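Local coordinates for protein lysozyme (Penaeus vannamei, PDB 6UKC) that probably hydrolyses the beta-1,4 linkages of bacterial peptidoglycan and chitodextrins as a C-type lysozyme of glycosyl hydrolase family 22, at residues Ala13-Lys17 with Arg18-Leu22; Glu89-Arg92 with Cys93-Ile97. All coordinates share one frame; numbering follows the deposited sequence.

Interaction 1 (Ala13-Lys17 with Arg18-Leu22)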
loop_
_atom_site.group_PDB
_atom_site.type_symbol
_atom_site.label_atom_id
_atom_site.label_comp_id
_atom_site.label_asym_id
_atom_site.label_seq_id
_atom_site.Cartn_x
_atom_site.Cartn_y
_atom_site.Cartn_z
ATOM N N ALA A 13 8.678 8.120 -3.012
ATOM C CA ALA A 13 7.871 9.222 -3.606
ATOM C C ALA A 13 8.283 9.456 -5.068
ATOM O O ALA A 13 7.363 9.513 -5.930
ATOM C CB ALA A 13 7.987 10.497 -2.795
ATOM N N GLU A 14 9.593 9.600 -5.339
ATOM C CA GLU A 14 10.127 9.891 -6.699
ATOM C C GLU A 14 9.783 8.714 -7.631
ATOM O O GLU A 14 9.482 8.946 -8.790
ATOM C CB GLU A 14 11.623 10.226 -6.652
ATOM C CG GLU A 14 11.938 11.575 -6.004
ATOM C CD GLU A 14 13.401 12.022 -6.061
ATOM O OE1 GLU A 14 13.930 12.453 -5.022
ATOM O OE2 GLU A 14 14.015 11.955 -7.138
ATOM N N LEU A 15 9.792 7.480 -7.140
ATOM C CA LEU A 15 9.488 6.294 -7.984
ATOM C C LEU A 15 8.033 6.352 -8.457
ATOM O O LEU A 15 7.774 6.085 -9.663
ATOM C CB LEU A 15 9.710 5.014 -7.183
ATOM C CG LEU A 15 9.266 3.754 -7.915
ATOM C CD1 LEU A 15 10.194 3.484 -9.095
ATOM C CD2 LEU A 15 9.193 2.570 -6.974
ATOM N N LEU A 16 7.104 6.597 -7.527
ATOM C CA LEU A 16 5.655 6.674 -7.871
ATOM C C LEU A 16 5.434 7.803 -8.901
ATOM O O LEU A 16 4.598 7.626 -9.822
ATOM C CB LEU A 16 4.837 6.876 -6.595
ATOM C CG LEU A 16 4.873 5.725 -5.586
ATOM C CD1 LEU A 16 4.146 6.125 -4.314
ATOM C CD2 LEU A 16 4.245 4.457 -6.149
ATOM N N LYS A 17 6.202 8.896 -8.822
ATOM C CA LYS A 17 6.061 10.022 -9.775
ATOM C C LYS A 17 6.709 9.669 -11.121
ATOM O O LYS A 17 6.060 9.843 -12.159
ATOM C CB LYS A 17 6.692 11.300 -9.225
ATOM C CG LYS A 17 6.597 12.498 -10.172
ATOM C CD LYS A 17 5.173 12.973 -10.437
ATOM C CE LYS A 17 4.502 13.536 -9.194
ATOM N NZ LYS A 17 3.208 14.171 -9.508
ATOM N N ARG A 18 7.965 9.239 -11.119
ATOM C CA ARG A 18 8.769 9.003 -12.354
ATOM C C ARG A 18 8.164 7.851 -13.178
ATOM O O ARG A 18 7.923 8.046 -14.395
ATOM C CB ARG A 18 10.227 8.726 -11.968
ATOM C CG ARG A 18 11.188 8.687 -13.148
ATOM C CD ARG A 18 12.579 8.221 -12.778
ATOM N NE ARG A 18 12.506 7.134 -11.798
ATOM C CZ ARG A 18 12.796 7.245 -10.487
ATOM N NH1 ARG A 18 13.214 8.390 -9.970
ATOM N NH2 ARG A 18 12.674 6.197 -9.690
ATOM N N ASP A 19 7.887 6.706 -12.548
ATOM C CA ASP A 19 7.621 5.443 -13.283
ATOM C C ASP A 19 6.121 5.211 -13.465
ATOM O O ASP A 19 5.762 4.534 -14.463
ATOM C CB ASP A 19 8.238 4.243 -12.584
ATOM C CG ASP A 19 9.748 4.223 -12.657
ATOM O OD1 ASP A 19 10.346 5.238 -13.066
ATOM O OD2 ASP A 19 10.308 3.184 -12.298
ATOM N N TYR A 20 5.286 5.718 -12.550
ATOM C CA TYR A 20 3.822 5.447 -12.501
ATOM C C TYR A 20 2.984 6.704 -12.768
ATOM O O TYR A 20 1.736 6.544 -12.874
ATOM C CB TYR A 20 3.484 4.801 -11.157
ATOM C CG TYR A 20 4.202 3.493 -10.979
ATOM C CD1 TYR A 20 3.795 2.370 -11.688
ATOM C CD2 TYR A 20 5.338 3.402 -10.197
ATOM C CE1 TYR A 20 4.471 1.168 -11.576
ATOM C CE2 TYR A 20 6.042 2.209 -10.103
ATOM C CZ TYR A 20 5.601 1.089 -10.785
ATOM O OH TYR A 20 6.261 -0.092 -10.659
ATOM N N TYR A 21 3.602 7.899 -12.863
ATOM C CA TYR A 21 2.907 9.172 -13.193
ATOM C C TYR A 21 1.718 9.342 -12.239
ATOM O O TYR A 21 0.606 9.757 -12.647
ATOM C CB TYR A 21 2.424 9.185 -14.650
ATOM C CG TYR A 21 3.428 8.632 -15.623
ATOM C CD1 TYR A 21 4.633 9.295 -15.850
ATOM C CD2 TYR A 21 3.223 7.418 -16.260
ATOM C CE1 TYR A 21 5.606 8.785 -16.701
ATOM C CE2 TYR A 21 4.187 6.892 -17.115
ATOM C CZ TYR A 21 5.374 7.582 -17.339
ATOM O OH TYR A 21 6.331 7.089 -18.169
ATOM N N LEU A 22 1.917 9.000 -10.973
ATOM C CA LEU A 22 0.826 9.170 -9.989
ATOM C C LEU A 22 0.720 10.660 -9.697
ATOM O O LEU A 22 1.777 11.344 -9.709
ATOM C CB LEU A 22 1.136 8.380 -8.717
ATOM C CG LEU A 22 1.191 6.865 -8.848
ATOM C CD1 LEU A 22 1.008 6.227 -7.486
ATOM C CD2 LEU A 22 0.126 6.329 -9.805
#
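Lys17 reaches along the end of helix 9-20 to the backbone of Leu22. From a CB packed beside its own peptide, its CG passes 3.7 Å from Arg18 N; bends at chi2 (65°) and chi3 (66°) then bring CD and CE toward Leu22 O, CE to 3.5 Å. At the tip, NZ donates to Leu22 O (3.2 Å) in the carbonyl plane, and it also bonds Asn24 OD1, so the ammonium bridges two residues beyond the helix. Tyr21 there turns to positive phi, and Leu22 N returns to Leu16 O at 3.2 Å in a nearly straight bond. On the apolar side Leu22 CD1 meets Leu16 CD2 (3.9 Å), with Ile27 and Leu91 also touching both leucines. One turn back, Glu14 O lies over one face of the Arg18 guanidinium, offset toward its rim, while Arg18 NE forms a salt bridge with Asp19 OD1 (3.1 Å), met from above the carboxylate plane. Leu15 CG approaches Tyr20 CE2 at 4.2 Å, and the Tyr20 hydroxyl bonds Thr88. The arrangement is a helix C-terminus ended by a positive-phi residue, placed where the first helix of the C-type lysozyme fold gives way to helix 24-38.

Interaction 2 (Glu89-Arg92 with Cys93-Ile97)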
loop_
_atom_site.group_PDB
_atom_site.type_symbol
_atom_site.label_atom_id
_atom_site.label_comp_id
_atom_site.label_asym_id
_atom_site.label_seq_id
_atom_site.Cartn_x
_atom_site.Cartn_y
_atom_site.Cartn_z
ATOM N N GLU A 89 2.800 -4.705 -9.061
ATOM C CA GLU A 89 1.581 -5.501 -8.726
ATOM C C GLU A 89 1.044 -5.051 -7.362
ATOM O O GLU A 89 -0.193 -5.042 -7.190
ATOM C CB GLU A 89 1.896 -6.991 -8.709
ATOM C CG GLU A 89 2.301 -7.547 -10.055
ATOM C CD GLU A 89 1.166 -7.785 -11.030
ATOM O OE1 GLU A 89 1.426 -8.532 -11.991
ATOM O OE2 GLU A 89 0.035 -7.250 -10.826
ATOM N N ALA A 90 1.945 -4.700 -6.430
ATOM C CA ALA A 90 1.594 -4.136 -5.106
ATOM C C ALA A 90 0.723 -2.905 -5.337
ATOM O O ALA A 90 -0.401 -2.861 -4.794
ATOM C CB ALA A 90 2.831 -3.805 -4.297
ATOM N N LEU A 91 1.186 -1.997 -6.201
ATOM C CA LEU A 91 0.468 -0.738 -6.493
ATOM C C LEU A 91 -0.853 -1.084 -7.196
ATOM O O LEU A 91 -1.937 -0.625 -6.706
ATOM C CB LEU A 91 1.397 0.149 -7.321
ATOM C CG LEU A 91 0.841 1.506 -7.757
ATOM C CD1 LEU A 91 0.333 2.327 -6.570
ATOM C CD2 LEU A 91 1.897 2.272 -8.522
ATOM N N ARG A 92 -0.791 -1.902 -8.263
ATOM C CA ARG A 92 -2.011 -2.272 -9.020
ATOM C C ARG A 92 -3.052 -2.791 -8.011
ATOM O O ARG A 92 -4.217 -2.313 -8.042
ATOM C CB ARG A 92 -1.674 -3.256 -10.138
ATOM C CG ARG A 92 -2.827 -3.529 -11.096
ATOM C CD ARG A 92 -2.392 -4.417 -12.260
ATOM N NE ARG A 92 -1.498 -3.664 -13.135
ATOM C CZ ARG A 92 -0.299 -4.071 -13.569
ATOM N NH1 ARG A 92 0.156 -5.278 -13.280
ATOM N NH2 ARG A 92 0.425 -3.286 -14.346
ATOM N N CYS A 93 -2.637 -3.661 -7.081
ATOM C CA CYS A 93 -3.576 -4.311 -6.132
ATOM C C CYS A 93 -4.048 -3.310 -5.059
ATOM O O CYS A 93 -5.276 -3.334 -4.675
ATOM C CB CYS A 93 -2.958 -5.556 -5.516
ATOM S SG CYS A 93 -4.079 -6.417 -4.388
ATOM N N ALA A 94 -3.161 -2.431 -4.587
ATOM C CA ALA A 94 -3.551 -1.369 -3.622
ATOM C C ALA A 94 -4.609 -0.470 -4.288
ATOM O O ALA A 94 -5.629 -0.168 -3.651
ATOM C CB ALA A 94 -2.339 -0.598 -3.118
ATOM N N GLU A 95 -4.441 -0.106 -5.557
ATOM C CA GLU A 95 -5.444 0.762 -6.236
ATOM C C GLU A 95 -6.793 0.050 -6.336
ATOM O O GLU A 95 -7.823 0.754 -6.314
ATOM C CB GLU A 95 -4.959 1.144 -7.627
ATOM C CG GLU A 95 -3.804 2.121 -7.558
ATOM C CD GLU A 95 -3.233 2.530 -8.900
ATOM O OE1 GLU A 95 -2.661 3.620 -8.984
ATOM O OE2 GLU A 95 -3.353 1.739 -9.840
ATOM N N THR A 96 -6.794 -1.273 -6.530
ATOM C CA THR A 96 -8.031 -2.104 -6.507
ATOM C C THR A 96 -8.641 -2.120 -5.095
ATOM O O THR A 96 -9.904 -2.054 -4.983
ATOM C CB THR A 96 -7.740 -3.537 -6.962
ATOM O OG1 THR A 96 -7.294 -3.400 -8.302
ATOM C CG2 THR A 96 -8.939 -4.462 -6.892
ATOM N N ILE A 97 -7.803 -2.279 -4.059
ATOM C CA ILE A 97 -8.288 -2.241 -2.644
ATOM C C ILE A 97 -8.936 -0.868 -2.396
ATOM O O ILE A 97 -10.084 -0.837 -1.904
ATOM C CB ILE A 97 -7.155 -2.553 -1.654
ATOM C CG1 ILE A 97 -6.702 -4.013 -1.792
ATOM C CG2 ILE A 97 -7.554 -2.208 -0.218
ATOM C CD1 ILE A 97 -5.449 -4.328 -1.047
#
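Glu95 N donates to Leu91 O at 2.8 Å, with 164° at the hydrogen. The same oxygen is flanked by the side chain of its donor residue, since Glu95 CG lies 3.4 Å from it. Beyond CG the Glu95 chain runs extended, carrying OE1 to 4.1 Å from Leu91 CD1, where the carboxylate slants past a methyl group. The Leu91 side chain leans against Trp30 of helix 24-38; Ala94, one turn on, touches the same residue. Ala94 N bonds Ala90 O, and its CB sits 3.4 Å from that oxygen.

On another side of the helix, Cys93 N donates to Glu89 O at 2.8 Å. Cys93 CB packs against that oxygen, and SG forms the disulfide with Cys75, tying the first half of helix 88-105 covalently to the chain before it. Near the surface, Arg92 bends at chi3 and brings NH1 to Glu89 OE2 in a salt bridge of 3.2 Å, whose hydrogen bond is weak because the N-H points well off the oxygen. Farther along, Thr96 N donates to Arg92 O at 3.2 Å. Thr96 OG1, set beside its own backbone N by chi1 of -62°, lies 3.3 Å from the same carbonyl oxygen, Arg92 O.

The carbonyls of Glu89 to Arg92 thus each accept an i to i+4 bond, whereas the side chains divide the work: Leu91 and Ala94 supply apolar packing, Cys93 a covalent tie, and the Glu89-Arg92 pair a bent ionic contact that probably adds modestly to a turn already held by its backbone.

Overall arrangement
Interaction 1 runs over the end of helix 9-20, interaction 2 along helix 88-105, and their centres lie about 15 Å apart. Interaction 1 is the more peripheral, about 14 Å from the centre of the chain, with charged side chains and an altered backbone pattern. Interaction 2, about 7 Å from that centre, lies within an unbroken helix and adds a disulfide. Tyr20 CG packs on Leu91 CD2 at 3.6 Å and Leu16 CD2 approaches the same methyl, making a largely apolar, partly buried seam; separately, a Leu22 methyl lies beside the Glu95 carboxylate. Helix 24-38 borders both contacts, Trp30 touching Leu22, Leu91 and Ala94, and Ile27 lying against Leu16 and Lys17.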